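Tv2483 (Treponema vincentii, PDB 6DET) selectively binds L-arginine as a family 3 extracellular solute-binding lipoprotein and probably delivers it to an ABC transporter. Local coordinates at residues K124-L129 / E155-V160; E245-F250 / S260-R265; R71-H76 / V231-S236; Q177-L182 / L198-K203. One frame throughout, in Å; residues are numbered along the deposited sequence.

In the fold
The fold is that of a family 3 solute-binding protein, built from two lobes with the arginine between them. Contacts 1 and 4 lie in one lobe, with centres about 14 Å apart, and touch directly. CG2 of Val127 packs 3.8 Å from CD1 of Leu201, so strand 120-129 serves both. Contacts 2 and 3 lie in the other lobe, with centres about 16 Å apart. They pack together where Thr246 OG1 lies 3.1 Å from Arg72 NH2. The centres of contacts 1 and 3 are about 36 Å apart, on opposite sides of the chain's centre. The Lys124 side chain is about 4 Å from the bound arginine, that of Tyr179 about 11 Å.

Contact 1 of 4, residues K124-L129 / E155-V160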
loop_
_atom_site.group_PDB
_atom_site.type_symbol
_atom_site.label_atom_id
_atom_site.label_comp_id
_atom_site.label_asym_id
_atom_site.label_seq_id
_atom_site.Cartn_x
_atom_site.Cartn_y
_atom_site.Cartn_z
ATOM N N LYS A 124 8.981 -4.903 -2.788
ATOM C CA LYS A 124 8.321 -6.191 -2.917
ATOM C C LYS A 124 9.361 -7.269 -2.653
ATOM O O LYS A 124 10.454 -7.233 -3.210
ATOM C CB LYS A 124 7.727 -6.346 -4.299
ATOM C CG LYS A 124 6.357 -5.615 -4.385
ATOM C CD LYS A 124 5.748 -5.657 -5.755
ATOM C CE LYS A 124 4.385 -4.967 -5.779
ATOM N NZ LYS A 124 4.297 -3.780 -4.877
ATOM N N ILE A 125 8.990 -8.242 -1.824
ATOM C CA ILE A 125 9.857 -9.331 -1.420
ATOM C C ILE A 125 9.123 -10.645 -1.669
ATOM O O ILE A 125 7.892 -10.693 -1.738
ATOM C CB ILE A 125 10.264 -9.192 0.055
ATOM C CG1 ILE A 125 9.026 -9.151 0.950
ATOM C CG2 ILE A 125 11.069 -7.912 0.247
ATOM C CD1 ILE A 125 9.305 -9.183 2.418
ATOM N N VAL A 126 9.901 -11.718 -1.792
ATOM C CA VAL A 126 9.371 -13.053 -2.054
ATOM C C VAL A 126 9.546 -13.890 -0.799
ATOM O O VAL A 126 10.653 -13.973 -0.243
ATOM C CB VAL A 126 10.055 -13.711 -3.256
ATOM C CG1 VAL A 126 9.512 -15.130 -3.441
ATOM C CG2 VAL A 126 9.801 -12.883 -4.501
ATOM N N VAL A 127 8.456 -14.522 -0.369
ATOM C CA VAL A 127 8.419 -15.296 0.864
ATOM C C VAL A 127 8.139 -16.747 0.507
ATOM O O VAL A 127 7.296 -17.032 -0.354
ATOM C CB VAL A 127 7.365 -14.749 1.855
ATOM C CG1 VAL A 127 7.268 -15.621 3.109
ATOM C CG2 VAL A 127 7.703 -13.286 2.248
ATOM N N THR A 128 8.876 -17.659 1.147
ATOM C CA THR A 128 8.698 -19.094 0.972
ATOM C C THR A 128 8.549 -19.734 2.343
ATOM O O THR A 128 8.659 -19.060 3.372
ATOM C CB THR A 128 9.880 -19.737 0.225
ATOM O OG1 THR A 128 11.089 -19.573 0.985
ATOM C CG2 THR A 128 10.069 -19.105 -1.124
ATOM N N LEU A 129 8.307 -21.050 2.349
ATOM C CA LEU A 129 8.415 -21.829 3.576
ATOM C C LEU A 129 9.885 -22.059 3.911
ATOM O O LEU A 129 10.683 -22.409 3.038
ATOM C CB LEU A 129 7.686 -23.158 3.423
ATOM C CG LEU A 129 6.196 -23.053 3.098
ATOM C CD1 LEU A 129 5.650 -24.397 2.708
ATOM C CD2 LEU A 129 5.437 -22.497 4.282
ATOM N N GLU A 155 3.648 -7.885 -12.553
ATOM C CA GLU A 155 4.626 -7.103 -13.300
ATOM C C GLU A 155 5.971 -7.101 -12.599
ATOM O O GLU A 155 7.021 -7.176 -13.248
ATOM C CB GLU A 155 4.136 -5.662 -13.482
ATOM C CG GLU A 155 2.880 -5.505 -14.311
ATOM C CD GLU A 155 2.447 -4.056 -14.425
ATOM O OE1 GLU A 155 3.168 -3.172 -13.909
ATOM O OE2 GLU A 155 1.385 -3.799 -15.029
ATOM N N ALA A 156 5.966 -7.010 -11.267
ATOM C CA ALA A 156 7.227 -7.055 -10.542
ATOM C C ALA A 156 7.955 -8.371 -10.804
ATOM O O ALA A 156 9.160 -8.373 -11.067
ATOM C CB ALA A 156 6.984 -6.860 -9.051
ATOM N N LEU A 157 7.228 -9.502 -10.771
ATOM C CA LEU A 157 7.864 -10.809 -11.003
ATOM C C LEU A 157 8.339 -10.951 -12.442
ATOM O O LEU A 157 9.454 -11.435 -12.696
ATOM C CB LEU A 157 6.899 -11.953 -10.675
ATOM C CG LEU A 157 6.529 -12.245 -9.221
ATOM C CD1 LEU A 157 5.280 -13.184 -9.174
ATOM C CD2 LEU A 157 7.704 -12.839 -8.452
ATOM N N LEU A 158 7.486 -10.580 -13.403
ATOM C CA LEU A 158 7.841 -10.638 -14.819
ATOM C C LEU A 158 9.042 -9.772 -15.160
ATOM O O LEU A 158 9.591 -9.917 -16.259
ATOM C CB LEU A 158 6.657 -10.202 -15.686
ATOM C CG LEU A 158 5.681 -11.290 -16.138
ATOM C CD1 LEU A 158 5.241 -12.165 -14.984
ATOM C CD2 LEU A 158 4.471 -10.662 -16.814
ATOM N N ASN A 159 9.458 -8.884 -14.261
ATOM C CA ASN A 159 10.642 -8.067 -14.475
ATOM C C ASN A 159 11.898 -8.651 -13.846
ATOM O O ASN A 159 12.963 -8.027 -13.926
ATOM C CB ASN A 159 10.408 -6.656 -13.953
ATOM C CG ASN A 159 9.998 -5.723 -15.050
ATOM O OD1 ASN A 159 10.842 -5.213 -15.790
ATOM N ND2 ASN A 159 8.695 -5.523 -15.199
ATOM N N VAL A 160 11.805 -9.829 -13.252
ATOM C CA VAL A 160 12.974 -10.579 -12.803
ATOM C C VAL A 160 13.415 -11.490 -13.946
ATOM O O VAL A 160 12.634 -12.318 -14.422
ATOM C CB VAL A 160 12.637 -11.383 -11.536
ATOM C CG1 VAL A 160 13.819 -12.198 -11.059
ATOM C CG2 VAL A 160 12.148 -10.432 -10.435
#
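Lys124 and Val126 of strand 120-129 meet Ala156 and Leu157 of helix 153-158. This is helix-on-sheet packing in one alpha/beta lobe of a family 3 solute-binding protein. The backbones stay well apart: the nearest alpha carbons, CA of Lys124 and CA of Ala156, are 7.8 Å from each other. Side chains alone make the contact, and it is small, about 98 Å² in all.

The first part is aliphatic, although a lysine supplies it. CD of Lys124 lies 3.7 Å from CB of Ala156. The lysine chain leaves the strand with CG beside the backbone N (chi1 -81°). It then runs extended as far as CE, which carries its middle past the alanine methyl, and bends only at the last torsion.

That bend (chi4 35°) belongs to the polar part. NZ forms salt bridges with Asp193 and Glu217, outside both segments. Two carboxylates thus hold the ammonium group, and they would probably favour its charged form. The side chain also comes within about 4 Å of the bound arginine. Its methylenes therefore pack on the helix while NZ is held by the two carboxylates.

The other part is purely apolar. Val126 points toward the helix, and Leu157 reaches back with the end of its side chain. Leu157 also rests on Val191 of strand 189-193 and Ile169 of strand 167-172, so the helix is seated on several strands at once. The branches that meet are CG2 of Val126 and CD2 of Leu157, at a loose 4.5 Å.

Contact 2 of 4, residues E245-F250 / S260-R265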
loop_
_atom_site.group_PDB
_atom_site.type_symbol
_atom_site.label_atom_id
_atom_site.label_comp_id
_atom_site.label_asym_id
_atom_site.label_seq_id
_atom_site.Cartn_x
_atom_site.Cartn_y
_atom_site.Cartn_z
ATOM N N GLU A 245 6.417 16.709 13.542
ATOM C CA GLU A 245 6.750 15.405 14.133
ATOM C C GLU A 245 5.516 14.554 14.393
ATOM O O GLU A 245 5.659 13.443 14.952
ATOM C CB GLU A 245 7.554 15.522 15.436
ATOM C CG GLU A 245 9.026 15.847 15.191
ATOM C CD GLU A 245 9.770 14.695 14.521
ATOM O OE1 GLU A 245 9.701 13.564 15.045
ATOM O OE2 GLU A 245 10.410 14.915 13.468
ATOM N N THR A 246 4.322 15.000 14.000
ATOM C CA THR A 246 3.130 14.169 14.191
ATOM C C THR A 246 3.248 12.868 13.409
ATOM O O THR A 246 2.999 11.777 13.944
ATOM C CB THR A 246 1.873 14.931 13.768
ATOM O OG1 THR A 246 1.752 16.124 14.548
ATOM C CG2 THR A 246 0.626 14.087 13.992
ATOM N N ILE A 247 3.647 12.953 12.144
ATOM C CA ILE A 247 3.689 11.752 11.317
ATOM C C ILE A 247 4.891 10.899 11.723
ATOM O O ILE A 247 4.740 9.675 11.891
ATOM C CB ILE A 247 3.689 12.103 9.820
ATOM C CG1 ILE A 247 2.289 12.572 9.429
ATOM C CG2 ILE A 247 4.056 10.871 8.989
ATOM C CD1 ILE A 247 2.115 13.071 7.990
ATOM N N PRO A 248 6.084 11.479 11.919
ATOM C CA PRO A 248 7.196 10.678 12.458
ATOM C C PRO A 248 6.825 9.916 13.713
ATOM O O PRO A 248 7.248 8.770 13.899
ATOM C CB PRO A 248 8.270 11.739 12.726
ATOM C CG PRO A 248 8.050 12.744 11.607
ATOM C CD PRO A 248 6.542 12.823 11.502
ATOM N N ASN A 249 6.044 10.530 14.590
ATOM C CA ASN A 249 5.647 9.849 15.806
ATOM C C ASN A 249 4.590 8.785 15.541
ATOM O O ASN A 249 4.606 7.744 16.200
ATOM C CB ASN A 249 5.179 10.862 16.843
ATOM C CG ASN A 249 6.346 11.541 17.532
ATOM O OD1 ASN A 249 7.473 11.036 17.498
ATOM N ND2 ASN A 249 6.095 12.688 18.141
ATOM N N PHE A 250 3.694 8.999 14.571
ATOM C CA PHE A 250 2.841 7.896 14.120
ATOM C C PHE A 250 3.696 6.742 13.614
ATOM O O PHE A 250 3.385 5.571 13.843
ATOM C CB PHE A 250 1.892 8.324 12.987
ATOM C CG PHE A 250 0.740 9.263 13.386
ATOM C CD1 PHE A 250 0.181 9.268 14.659
ATOM C CD2 PHE A 250 0.195 10.116 12.423
ATOM C CE1 PHE A 250 -0.885 10.120 14.970
ATOM C CE2 PHE A 250 -0.848 10.962 12.738
ATOM C CZ PHE A 250 -1.385 10.963 14.010
ATOM N N SER A 260 9.120 7.983 7.817
ATOM C CA SER A 260 8.430 8.929 6.943
ATOM C C SER A 260 9.438 9.588 6.004
ATOM O O SER A 260 10.489 10.061 6.454
ATOM C CB SER A 260 7.719 9.999 7.771
ATOM O OG SER A 260 7.107 10.942 6.919
ATOM N N ILE A 261 9.124 9.635 4.709
ATOM C CA ILE A 261 9.998 10.308 3.748
ATOM C C ILE A 261 9.330 11.530 3.136
ATOM O O ILE A 261 9.687 11.934 2.025
ATOM C CB ILE A 261 10.490 9.356 2.656
ATOM C CG1 ILE A 261 9.338 8.752 1.879
ATOM C CG2 ILE A 261 11.373 8.262 3.295
ATOM C CD1 ILE A 261 9.762 8.198 0.564
ATOM N N LEU A 262 8.344 12.111 3.825
ATOM C CA LEU A 262 7.601 13.226 3.261
ATOM C C LEU A 262 8.418 14.498 3.114
ATOM O O LEU A 262 7.913 15.452 2.497
ATOM C CB LEU A 262 6.379 13.517 4.127
ATOM C CG LEU A 262 5.158 12.615 3.855
ATOM C CD1 LEU A 262 4.166 12.685 5.008
ATOM C CD2 LEU A 262 4.402 12.987 2.548
ATOM N N ASN A 263 9.628 14.564 3.682
ATOM C CA ASN A 263 10.494 15.716 3.440
ATOM C C ASN A 263 11.434 15.502 2.257
ATOM O O ASN A 263 12.266 16.370 1.971
ATOM C CB ASN A 263 11.267 16.098 4.714
ATOM C CG ASN A 263 12.339 15.068 5.115
ATOM O OD1 ASN A 263 12.217 13.893 4.781
ATOM N ND2 ASN A 263 13.365 15.509 5.852
ATOM N N VAL A 264 11.293 14.389 1.542
ATOM C CA VAL A 264 12.027 14.172 0.301
ATOM C C VAL A 264 11.289 14.879 -0.824
ATOM O O VAL A 264 10.057 14.774 -0.935
ATOM C CB VAL A 264 12.168 12.666 0.001
ATOM C CG1 VAL A 264 12.822 12.474 -1.374
ATOM C CG2 VAL A 264 12.957 11.964 1.128
ATOM N N ARG A 265 12.039 15.600 -1.650
ATOM C CA ARG A 265 11.491 16.302 -2.802
ATOM C C ARG A 265 11.615 15.437 -4.049
ATOM O O ARG A 265 12.717 14.975 -4.401
ATOM C CB ARG A 265 12.199 17.632 -3.015
ATOM C CG ARG A 265 12.021 18.657 -1.924
ATOM C CD ARG A 265 12.745 19.976 -2.331
ATOM N NE ARG A 265 14.219 19.909 -2.299
ATOM C CZ ARG A 265 15.025 19.840 -3.365
ATOM N NH1 ARG A 265 14.539 19.819 -4.599
ATOM N NH2 ARG A 265 16.342 19.795 -3.195
#
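Residues 246-250, with Ile247 facing Ser260 and Leu262, form the first part of helix 246-255, and Glu245 sits at its N-cap position. Segment 260-265 is irregular and belongs to the C-terminal tail. Within it, Ile261 to Val264 make a type I beta turn, closed by the bond from Val264 N to Ile261 O (3.0 Å). The tail thus returns to pack on the start of the chain's last helix, in one lobe of the solute-binding fold.

Ile247 carries the helix side of the contact with two branches. Its CG2 meets the serine, 3.7 Å from Ser260 OG and 4.0 Å from Ser260 CB. The hydroxyl is only packed against this methyl; its hydrogen-bond partner is OD1 of Asn242. The other branch extends to CD1, which reaches Leu262 CD1 at 3.6 Å. These two side chains cross at about a right angle and touch methyl to methyl.

Helix 228-243 borders the contact through Asn242, which touches Ile247, Pro248 and Leu262, and through Met241, which touches Ile247. Tyr61 of helix 61-73 also packs on Ile247. Beyond the tail, Leu262 rests on Thr117 and Tyr119, in the connection between strands 114-115 and 120-129.

Contact 3 of 4, residues R71-H76 / V231-S236; sequences RRLGIH and VAKIES
Leu73 overlaps Lys233 and Ile234 with the two methyls at its branched end. It sits near the C-terminal end of helix 61-73 and packs against the side of helix 228-243, a helix-to-helix contact in one lobe of the solute-binding fold. Leu73 CD2 lies 3.9 Å from CG of Lys233. The lysine meets it with an aliphatic carbon near the base of the side chain. The bend at chi2 (81°) brings Lys233 CE back to 4.4 Å from Leu73 CD2, so the chain passes alongside that methyl; the two side chains cross at a slant. On the inner side of the contact is Ile234, which is buried. It leaves its helix to one side of the leucine, but its end comes nearer. Leu73 and Ile234 cross at about a right angle.

At Gly74 the backbone departs from helical geometry, with positive phi (75°), in a Schellman motif; its N is bonded to Arg71 O at 3.1 Å. The chain then turns off toward strand 76-81. CA of Leu73 and CA of Ile234 are 8.6 Å apart, so side chains span the gap.

Trp29 of helix 28-35 touches both Leu73 and Lys233, so a third helix joins the packing. Arg72, the residue before Leu73, forms salt bridges with Glu240 and Asp244, adding charged links beside the apolar ones. The inner pairing is made by CD1 of Leu73 and CD1 of Ile234, 4.1 Å apart.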
loop_
_atom_site.group_PDB
_atom_site.type_symbol
_atom_site.label_atom_id
_atom_site.label_comp_id
_atom_site.label_asym_id
_atom_site.label_seq_id
_atom_site.Cartn_x
_atom_site.Cartn_y
_atom_site.Cartn_z
ATOM N N ARG A 71 -8.846 16.256 10.464
ATOM C CA ARG A 71 -9.151 17.094 11.610
ATOM C C ARG A 71 -8.626 18.503 11.388
ATOM O O ARG A 71 -9.335 19.483 11.617
ATOM C CB ARG A 71 -8.563 16.523 12.897
ATOM C CG ARG A 71 -8.987 17.341 14.125
ATOM C CD ARG A 71 -8.223 16.928 15.358
ATOM N NE ARG A 71 -6.834 17.368 15.279
ATOM C CZ ARG A 71 -6.428 18.602 15.573
ATOM N NH1 ARG A 71 -7.301 19.505 15.977
ATOM N NH2 ARG A 71 -5.149 18.934 15.461
ATOM N N ARG A 72 -7.378 18.615 10.937
ATOM C CA ARG A 72 -6.803 19.940 10.709
ATOM C C ARG A 72 -7.532 20.695 9.607
ATOM O O ARG A 72 -7.580 21.936 9.641
ATOM C CB ARG A 72 -5.318 19.810 10.366
ATOM C CG ARG A 72 -4.479 19.369 11.541
ATOM C CD ARG A 72 -2.983 19.300 11.229
ATOM N NE ARG A 72 -2.252 18.652 12.310
ATOM C CZ ARG A 72 -0.963 18.849 12.578
ATOM N NH1 ARG A 72 -0.249 19.696 11.846
ATOM N NH2 ARG A 72 -0.388 18.189 13.578
ATOM N N LEU A 73 -8.039 19.992 8.595
ATOM C CA LEU A 73 -8.776 20.631 7.506
ATOM C C LEU A 73 -10.225 20.927 7.846
ATOM O O LEU A 73 -10.924 21.573 7.042
ATOM C CB LEU A 73 -8.719 19.766 6.252
ATOM C CG LEU A 73 -7.351 19.722 5.573
ATOM C CD1 LEU A 73 -7.354 18.708 4.482
ATOM C CD2 LEU A 73 -6.982 21.123 5.016
ATOM N N GLY A 74 -10.689 20.527 9.024
ATOM C CA GLY A 74 -12.061 20.823 9.401
ATOM C C GLY A 74 -13.099 19.966 8.700
ATOM O O GLY A 74 -14.258 20.389 8.583
ATOM N N ILE A 75 -12.731 18.750 8.281
ATOM C CA ILE A 75 -13.592 17.868 7.504
ATOM C C ILE A 75 -13.585 16.493 8.153
ATOM O O ILE A 75 -12.655 16.130 8.882
ATOM C CB ILE A 75 -13.151 17.758 6.019
ATOM C CG1 ILE A 75 -11.767 17.115 5.891
ATOM C CG2 ILE A 75 -13.170 19.145 5.359
ATOM C CD1 ILE A 75 -11.259 17.020 4.460
ATOM N N HIS A 76 -14.623 15.688 7.815
ATOM C CA HIS A 76 -14.763 14.373 8.435
ATOM C C HIS A 76 -14.105 13.301 7.571
ATOM O O HIS A 76 -14.373 13.229 6.362
ATOM C CB HIS A 76 -16.242 14.040 8.654
ATOM C CG HIS A 76 -16.468 12.737 9.359
ATOM N ND1 HIS A 76 -15.997 12.489 10.632
ATOM C CD2 HIS A 76 -17.104 11.606 8.966
ATOM C CE1 HIS A 76 -16.337 11.264 10.993
ATOM N NE2 HIS A 76 -17.007 10.706 10.001
ATOM N N VAL A 231 -5.360 17.799 -4.044
ATOM C CA VAL A 231 -4.073 17.193 -3.698
ATOM C C VAL A 231 -3.143 18.243 -3.099
ATOM O O VAL A 231 -2.436 17.976 -2.121
ATOM C CB VAL A 231 -3.452 16.508 -4.928
ATOM C CG1 VAL A 231 -1.977 16.113 -4.670
ATOM C CG2 VAL A 231 -4.245 15.290 -5.318
ATOM N N ALA A 232 -3.133 19.460 -3.661
ATOM C CA ALA A 232 -2.293 20.528 -3.111
ATOM C C ALA A 232 -2.659 20.844 -1.665
ATOM O O ALA A 232 -1.773 21.068 -0.831
ATOM C CB ALA A 232 -2.402 21.797 -3.959
ATOM N N LYS A 233 -3.958 20.898 -1.352
ATOM C CA LYS A 233 -4.379 21.155 0.023
ATOM C C LYS A 233 -3.880 20.059 0.944
ATOM O O LYS A 233 -3.328 20.322 2.021
ATOM C CB LYS A 233 -5.912 21.253 0.103
ATOM C CG LYS A 233 -6.418 22.053 1.274
ATOM C CD LYS A 233 -6.331 23.513 0.939
ATOM C CE LYS A 233 -6.726 24.390 2.074
ATOM N NZ LYS A 233 -6.541 25.796 1.673
ATOM N N ILE A 234 -4.105 18.808 0.535
ATOM C CA ILE A 234 -3.662 17.642 1.293
ATOM C C ILE A 234 -2.157 17.700 1.522
ATOM O O ILE A 234 -1.665 17.495 2.636
ATOM C CB ILE A 234 -4.045 16.364 0.540
ATOM C CG1 ILE A 234 -5.576 16.196 0.449
ATOM C CG2 ILE A 234 -3.361 15.149 1.201
ATOM C CD1 ILE A 234 -6.224 15.935 1.676
ATOM N N GLU A 235 -1.409 17.979 0.467
ATOM C CA GLU A 235 0.045 17.983 0.594
ATOM C C GLU A 235 0.509 19.077 1.550
ATOM O O GLU A 235 1.472 18.883 2.302
ATOM C CB GLU A 235 0.683 18.143 -0.781
ATOM C CG GLU A 235 0.582 16.879 -1.621
ATOM C CD GLU A 235 1.225 17.015 -2.976
ATOM O OE1 GLU A 235 1.228 18.142 -3.536
ATOM O OE2 GLU A 235 1.736 15.993 -3.473
ATOM N N SER A 236 -0.174 20.225 1.562
ATOM C CA SER A 236 0.228 21.282 2.478
ATOM C C SER A 236 0.106 20.839 3.933
ATOM O O SER A 236 0.974 21.141 4.761
ATOM C CB SER A 236 -0.621 22.528 2.241
ATOM O OG SER A 236 -0.173 23.563 3.085
#

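Contact 4 of 4, residues Q177-L182 / L198-K203; sequences QLYEAL and LDTLDK
Tyr179 of helix 175-184 reaches out to Thr200 and Leu201 of the short helix 200-203. The backbones are far apart, with CA of Tyr179 10.8 Å from CA of Thr200. The long aromatic side chain bridges most of that gap, its ring sent toward the short helix by a chi1 of -76°.

The contacts are van der Waals in kind. The phenol end does the touching. Tyr179 OH is 3.6 Å from Leu201 CD2, which comes to the ring edge, near its plane. The same CD2 lies 4.4 Å from Tyr179 CE1, so the leucine methyl flanks the ring as well as the oxygen.

Thr200 and Tyr179 reach toward each other from opposite directions, with CG2 oblique to the ring. The threonine offers its methyl, not its hydroxyl: CG2 is 3.8 Å from Tyr179 OH and 4.1 Å from Tyr179 CZ. With chi1 at -61°, OG1 is turned to the backbone N side, and CG2 is left to meet the phenol.

Tyr179 also packs on Ile190 and Val192 of strand 189-193, and its ring meets that of Tyr207 of strand 207-209 with planes at about 55°. Leu201 rests on Ile125 and Val127 of strand 120-129. Both helices thus lean on the sheet of one alpha/beta lobe of the family 3 solute-binding fold.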
loop_
_atom_site.group_PDB
_atom_site.type_symbol
_atom_site.label_atom_id
_atom_site.label_comp_id
_atom_site.label_asym_id
_atom_site.label_seq_id
_atom_site.Cartn_x
_atom_site.Cartn_y
_atom_site.Cartn_z
ATOM N N GLN A 177 -4.932 -14.927 2.057
ATOM C CA GLN A 177 -5.011 -16.020 1.089
ATOM C C GLN A 177 -3.633 -16.407 0.569
ATOM O O GLN A 177 -3.378 -17.590 0.301
ATOM C CB GLN A 177 -5.931 -15.629 -0.065
ATOM C CG GLN A 177 -7.403 -15.844 0.296
ATOM C CD GLN A 177 -8.350 -15.222 -0.690
ATOM O OE1 GLN A 177 -7.953 -14.806 -1.775
ATOM N NE2 GLN A 177 -9.628 -15.165 -0.322
ATOM N N LEU A 178 -2.742 -15.425 0.392
ATOM C CA LEU A 178 -1.375 -15.750 -0.008
ATOM C C LEU A 178 -0.743 -16.725 0.975
ATOM O O LEU A 178 -0.158 -17.742 0.580
ATOM C CB LEU A 178 -0.525 -14.477 -0.102
ATOM C CG LEU A 178 -1.092 -13.319 -0.925
ATOM C CD1 LEU A 178 -0.142 -12.145 -0.825
ATOM C CD2 LEU A 178 -1.309 -13.716 -2.383
ATOM N N TYR A 179 -0.812 -16.418 2.270
ATOM C CA TYR A 179 -0.151 -17.286 3.243
ATOM C C TYR A 179 -0.839 -18.633 3.336
ATOM O O TYR A 179 -0.178 -19.652 3.591
ATOM C CB TYR A 179 -0.101 -16.599 4.612
ATOM C CG TYR A 179 0.954 -15.524 4.669
ATOM C CD1 TYR A 179 2.276 -15.855 4.923
ATOM C CD2 TYR A 179 0.629 -14.180 4.471
ATOM C CE1 TYR A 179 3.246 -14.906 4.968
ATOM C CE2 TYR A 179 1.621 -13.193 4.509
ATOM C CZ TYR A 179 2.929 -13.580 4.761
ATOM O OH TYR A 179 3.949 -12.664 4.809
ATOM N N GLU A 180 -2.153 -18.664 3.115
ATOM C CA GLU A 180 -2.872 -19.938 3.115
ATOM C C GLU A 180 -2.406 -20.824 1.971
ATOM O O GLU A 180 -2.245 -22.039 2.145
ATOM C CB GLU A 180 -4.374 -19.703 3.001
ATOM C CG GLU A 180 -5.010 -19.105 4.230
ATOM C CD GLU A 180 -6.406 -18.576 3.958
ATOM O OE1 GLU A 180 -6.971 -18.890 2.886
ATOM O OE2 GLU A 180 -6.933 -17.841 4.817
ATOM N N ALA A 181 -2.215 -20.245 0.785
ATOM C CA ALA A 181 -1.717 -21.028 -0.340
ATOM C C ALA A 181 -0.285 -21.478 -0.083
ATOM O O ALA A 181 0.099 -22.594 -0.452
ATOM C CB ALA A 181 -1.809 -20.210 -1.627
ATOM N N LEU A 182 0.508 -20.628 0.577
ATOM C CA LEU A 182 1.877 -20.995 0.916
ATOM C C LEU A 182 1.899 -22.138 1.922
ATOM O O LEU A 182 2.701 -23.073 1.792
ATOM C CB LEU A 182 2.639 -19.776 1.457
ATOM C CG LEU A 182 4.156 -19.932 1.563
ATOM C CD1 LEU A 182 4.766 -20.221 0.201
ATOM C CD2 LEU A 182 4.800 -18.711 2.184
ATOM N N LEU A 198 6.451 -6.067 8.202
ATOM C CA LEU A 198 7.521 -5.892 9.184
ATOM C C LEU A 198 7.243 -6.651 10.480
ATOM O O LEU A 198 8.157 -7.254 11.054
ATOM C CB LEU A 198 7.744 -4.409 9.456
ATOM C CG LEU A 198 8.358 -3.703 8.249
ATOM C CD1 LEU A 198 8.334 -2.207 8.451
ATOM C CD2 LEU A 198 9.775 -4.196 7.977
ATOM N N ASP A 199 5.999 -6.642 10.965
ATOM C CA ASP A 199 5.682 -7.466 12.132
ATOM C C ASP A 199 5.526 -8.936 11.761
ATOM O O ASP A 199 6.016 -9.813 12.482
ATOM C CB ASP A 199 4.402 -6.982 12.814
ATOM C CG ASP A 199 4.501 -5.550 13.319
ATOM O OD1 ASP A 199 5.632 -5.097 13.607
ATOM O OD2 ASP A 199 3.438 -4.893 13.442
ATOM N N THR A 200 4.816 -9.230 10.666
ATOM C CA THR A 200 4.486 -10.616 10.328
ATOM C C THR A 200 5.734 -11.488 10.269
ATOM O O THR A 200 5.791 -12.566 10.869
ATOM C CB THR A 200 3.745 -10.660 8.981
ATOM O OG1 THR A 200 2.518 -9.919 9.071
ATOM C CG2 THR A 200 3.441 -12.101 8.553
ATOM N N LEU A 201 6.740 -11.046 9.533
ATOM C CA LEU A 201 7.919 -11.852 9.283
ATOM C C LEU A 201 9.004 -11.637 10.329
ATOM O O LEU A 201 9.988 -12.385 10.350
ATOM C CB LEU A 201 8.429 -11.548 7.872
ATOM C CG LEU A 201 7.362 -11.788 6.775
ATOM C CD1 LEU A 201 7.827 -11.253 5.436
ATOM C CD2 LEU A 201 6.982 -13.286 6.646
ATOM N N ASP A 202 8.841 -10.640 11.199
ATOM C CA ASP A 202 9.626 -10.589 12.425
ATOM C C ASP A 202 9.245 -11.724 13.369
ATOM O O ASP A 202 10.085 -12.200 14.141
ATOM C CB ASP A 202 9.422 -9.234 13.108
ATOM C CG ASP A 202 10.439 -8.962 14.191
ATOM O OD1 ASP A 202 11.483 -8.351 13.882
ATOM O OD2 ASP A 202 10.192 -9.347 15.352
ATOM N N LYS A 203 7.995 -12.194 13.295
ATOM C CA LYS A 203 7.418 -13.062 14.309
ATOM C C LYS A 203 7.017 -14.451 13.816
ATOM O O LYS A 203 6.771 -15.323 14.653
ATOM C CB LYS A 203 6.178 -12.388 14.929
ATOM C CG LYS A 203 6.480 -11.127 15.758
ATOM C CD LYS A 203 5.203 -10.459 16.288
ATOM C CE LYS A 203 5.513 -9.208 17.111
ATOM N NZ LYS A 203 4.295 -8.567 17.692
#